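Local coordinates for glyoxalase-related enzyme (Fulvimarina pelagi, PDB 3BQX) that is of unknown function but belongs to the vicinal oxygen chelate (VOC) superfamily of glyoxalase-related proteins and probably pairs with a second copy of itself, at the interface of chains A and B. Coordinates in Å, arbitrary orientation; residue numbers count along the deposited sequence, not the author numbering. Chains: chain A/B, Glyoxalase-related enzyme.

The interface of chains A and B. Residues chain A 12, 64-70, 119; chain B 65, 67-71.
The loop 64-70 of chain A, which leads into strand 71-76, runs against its own copy in chain B across a two-fold axis, while strand 8-13 of chain A and the loop residue A:His119 meet the end of the chain B loop. In this VOC-superfamily protein the crossing is largely a backbone affair, and the pairing may be the biological dimer. B:Ser70 N hydrogen-bonds to A:Arg67 O at 2.9 Å, in the carbonyl plane but bent to 141° at the hydrogen, and the twin bond runs the other way. On the axis A:Gly69 CA and B:Gly69 CA meet at 3.3 Å, and lacking side chains they let the two loop backbones come into contact. The methyl A:Thr65 CG2 lies alongside, 3.8 Å from B:Gly69 CA; OG1, anti to the backbone N (chi1 -178°), turns back to accept A:Arg67 N at 3.1 Å. B:Ser70 hides 62 Å², as its twin should: its hydroxyl OG, also anti to the backbone N, hydrogen-bonds to A:Thr65 O at 3.1 Å. Its carbonyl O takes A:Gly12 N at 2.7 Å, nearly straight at the hydrogen, though the donor stands above the carbonyl plane. A:His119 NE2 hydrogen-bonds in its ring plane to A:Gly12 O at 2.9 Å, from above the carbonyl plane, probably helping to place that residue's N-H. Both Arg67 chains bend at chi3 and cross obliquely, guanidinium planes 86° apart, without a hydrogen bond; their tip spacing is unreliable.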
ATOM      1  N   GLY A  12      -9.483   3.673  -1.250  1.00  9.66           N
ATOM      2  CA  GLY A  12     -10.773   4.331  -1.381  1.00 11.62           C
ATOM      3  C   GLY A  12     -11.785   3.287  -1.812  1.00 12.26           C
ATOM      4  O   GLY A  12     -11.536   2.529  -2.749  1.00 13.18           O
ATOM      5  N   VAL A  64      -9.983  12.932  -6.547  1.00 25.79           N
ATOM      6  CA  VAL A  64      -9.302  11.651  -6.476  1.00 24.50           C
ATOM      7  C   VAL A  64     -10.248  10.623  -7.079  1.00 25.39           C
ATOM      8  O   VAL A  64     -11.373  10.446  -6.604  1.00 26.63           O
ATOM      9  CB  VAL A  64      -8.981  11.258  -5.017  1.00 23.32           C
ATOM     10  CG1 VAL A  64      -8.316   9.892  -4.981  1.00 23.19           C
ATOM     11  CG2 VAL A  64      -8.077  12.302  -4.387  1.00 24.00           C
ATOM     12  N   THR A  65      -9.792   9.954  -8.130  1.00 25.34           N
ATOM     13  CA  THR A  65     -10.598   8.955  -8.815  1.00 25.46           C
ATOM     14  C   THR A  65     -11.096   7.847  -7.891  1.00 25.81           C
ATOM     15  O   THR A  65     -10.477   7.548  -6.870  1.00 26.59           O
ATOM     16  CB  THR A  65      -9.812   8.313  -9.965  1.00 25.13           C
ATOM     17  OG1 THR A  65     -10.648   7.369 -10.643  1.00 26.20           O
ATOM     18  CG2 THR A  65      -8.579   7.603  -9.430  1.00 25.32           C
ATOM     19  N   SER A  66     -12.222   7.241  -8.260  1.00 25.68           N
ATOM     20  CA  SER A  66     -12.805   6.160  -7.475  1.00 24.17           C
ATOM     21  C   SER A  66     -12.335   4.820  -8.027  1.00 23.92           C
ATOM     22  O   SER A  66     -12.550   3.771  -7.418  1.00 23.94           O
ATOM     23  CB  SER A  66     -14.334   6.224  -7.536  1.00 25.25           C
ATOM     24  OG  SER A  66     -14.794   5.992  -8.857  1.00 27.32           O
ATOM     25  N   ARG A  67     -11.696   4.864  -9.191  1.00 22.88           N
ATOM     26  CA  ARG A  67     -11.202   3.658  -9.834  1.00 21.96           C
ATOM     27  C   ARG A  67      -9.854   3.220  -9.275  1.00 20.82           C
ATOM     28  O   ARG A  67      -9.081   4.038  -8.771  1.00 20.16           O
ATOM     29  CB  ARG A  67     -11.071   3.880 -11.343  1.00 24.51           C
ATOM     30  CG  ARG A  67     -12.395   4.116 -12.057  1.00 26.80           C
ATOM     31  CD  ARG A  67     -12.195   4.213 -13.560  1.00 28.40           C
ATOM     32  NE  ARG A  67     -11.354   5.350 -13.926  1.00 30.48           N
ATOM     33  CZ  ARG A  67     -10.977   5.630 -15.169  1.00 30.72           C
ATOM     34  NH1 ARG A  67     -11.365   4.856 -16.174  1.00 31.80           N
ATOM     35  NH2 ARG A  67     -10.218   6.691 -15.409  1.00 30.34           N
ATOM     36  N   PRO A  68      -9.560   1.915  -9.349  1.00 20.26           N
ATOM     37  CA  PRO A  68      -8.278   1.430  -8.839  1.00 20.28           C
ATOM     38  C   PRO A  68      -7.173   1.985  -9.733  1.00 20.92           C
ATOM     39  O   PRO A  68      -7.429   2.362 -10.879  1.00 21.17           O
ATOM     40  CB  PRO A  68      -8.424  -0.086  -8.937  1.00 20.26           C
ATOM     41  CG  PRO A  68      -9.305  -0.255 -10.136  1.00 19.85           C
ATOM     42  CD  PRO A  68     -10.353   0.810  -9.918  1.00 19.40           C
ATOM     43  N   GLY A  69      -5.954   2.046  -9.209  1.00 20.79           N
ATOM     44  CA  GLY A  69      -4.851   2.579  -9.987  1.00 21.03           C
ATOM     45  C   GLY A  69      -3.767   1.573 -10.324  1.00 19.59           C
ATOM     46  O   GLY A  69      -3.960   0.365 -10.209  1.00 19.29           O
ATOM     47  N   SER A  70      -2.618   2.093 -10.747  1.00 19.60           N
ATOM     48  CA  SER A  70      -1.476   1.265 -11.116  1.00 18.52           C
ATOM     49  C   SER A  70      -0.767   0.787  -9.851  1.00 17.41           C
ATOM     50  O   SER A  70       0.265   1.332  -9.460  1.00 15.63           O
ATOM     51  CB  SER A  70      -0.506   2.075 -11.987  1.00 19.56           C
ATOM     52  OG  SER A  70       0.452   1.236 -12.604  1.00 20.07           O
ATOM     53  N   HIS A 119      -9.285  -2.945  -6.267  1.00 12.07           N
ATOM     54  CA  HIS A 119      -7.899  -2.936  -5.799  1.00 11.52           C
ATOM     55  C   HIS A 119      -7.317  -4.332  -5.939  1.00 11.03           C
ATOM     56  O   HIS A 119      -7.846  -5.299  -5.399  1.00 11.57           O
ATOM     57  CB  HIS A 119      -7.833  -2.460  -4.354  1.00 12.20           C
ATOM     58  CG  HIS A 119      -8.367  -1.078  -4.163  1.00 12.78           C
ATOM     59  ND1 HIS A 119      -7.805   0.026  -4.769  1.00 13.84           N
ATOM     60  CD2 HIS A 119      -9.433  -0.624  -3.463  1.00 11.71           C
ATOM     61  CE1 HIS A 119      -8.504   1.101  -4.451  1.00 13.14           C
ATOM     62  NE2 HIS A 119      -9.497   0.733  -3.659  1.00 12.04           N
TER
ATOM     63  N   THR B  65      -4.259   0.053 -15.586  1.00 25.34           N
ATOM     64  CA  THR B  65      -4.026   1.461 -15.871  1.00 25.46           C
ATOM     65  C   THR B  65      -2.678   1.964 -15.360  1.00 25.81           C
ATOM     66  O   THR B  65      -2.124   1.427 -14.401  1.00 26.59           O
ATOM     67  CB  THR B  65      -5.132   2.332 -15.261  1.00 25.13           C
ATOM     68  OG1 THR B  65      -4.898   3.703 -15.597  1.00 26.20           O
ATOM     69  CG2 THR B  65      -5.153   2.177 -13.749  1.00 25.32           C
ATOM     70  N   ARG B  67      -2.386   5.166 -14.579  1.00 22.88           N
ATOM     71  CA  ARG B  67      -2.757   6.285 -13.729  1.00 21.96           C
ATOM     72  C   ARG B  67      -2.910   5.871 -12.271  1.00 20.82           C
ATOM     73  O   ARG B  67      -3.205   4.712 -11.968  1.00 20.16           O
ATOM     74  CB  ARG B  67      -4.070   6.904 -14.214  1.00 24.51           C
ATOM     75  CG  ARG B  67      -3.984   7.550 -15.591  1.00 26.80           C
ATOM     76  CD  ARG B  67      -5.289   8.240 -15.952  1.00 28.40           C
ATOM     77  NE  ARG B  67      -6.399   7.295 -16.041  1.00 30.48           N
ATOM     78  CZ  ARG B  67      -7.658   7.642 -16.287  1.00 30.72           C
ATOM     79  NH1 ARG B  67      -7.974   8.918 -16.469  1.00 31.80           N
ATOM     80  NH2 ARG B  67      -8.602   6.713 -16.358  1.00 30.34           N
ATOM     81  N   PRO B  68      -2.699   6.817 -11.345  1.00 20.26           N
ATOM     82  CA  PRO B  68      -2.840   6.488  -9.926  1.00 20.28           C
ATOM     83  C   PRO B  68      -4.311   6.194  -9.652  1.00 20.92           C
ATOM     84  O   PRO B  68      -5.184   6.621 -10.412  1.00 21.17           O
ATOM     85  CB  PRO B  68      -2.340   7.753  -9.234  1.00 20.26           C
ATOM     86  CG  PRO B  68      -2.738   8.833 -10.192  1.00 19.85           C
ATOM     87  CD  PRO B  68      -2.350   8.237 -11.525  1.00 19.40           C
ATOM     88  N   GLY B  69      -4.584   5.460  -8.580  1.00 20.79           N
ATOM     89  CA  GLY B  69      -5.958   5.120  -8.258  1.00 21.03           C
ATOM     90  C   GLY B  69      -6.477   5.723  -6.967  1.00 19.59           C
ATOM     91  O   GLY B  69      -5.889   6.650  -6.415  1.00 19.29           O
ATOM     92  N   SER B  70      -7.596   5.182  -6.494  1.00 19.60           N
ATOM     93  CA  SER B  70      -8.229   5.647  -5.266  1.00 18.52           C
ATOM     94  C   SER B  70      -7.476   5.083  -4.063  1.00 17.41           C
ATOM     95  O   SER B  70      -7.910   4.113  -3.444  1.00 15.63           O
ATOM     96  CB  SER B  70      -9.694   5.189  -5.230  1.00 19.56           C
ATOM     97  OG  SER B  70     -10.416   5.861  -4.214  1.00 20.07           O
HETATM   98  N   MSE B  71      -6.341   5.692  -3.744  1.00 17.29           N
HETATM   99  CA  MSE B  71      -5.528   5.245  -2.621  1.00 18.22           C
HETATM  100  C   MSE B  71      -4.517   6.296  -2.200  1.00 15.86           C
HETATM  101  O   MSE B  71      -4.182   7.198  -2.965  1.00 15.95           O
HETATM  102  CB  MSE B  71      -4.770   3.963  -2.975  1.00 22.95           C
HETATM  103  CG  MSE B  71      -3.848   3.517  -1.849  1.00 25.23           C
HETATM  104 SE   MSE B  71      -2.568   2.181  -2.299  1.00 40.99          SE
HETATM  105  CE  MSE B  71      -1.569   3.216  -3.549  1.00  4.56           C
TER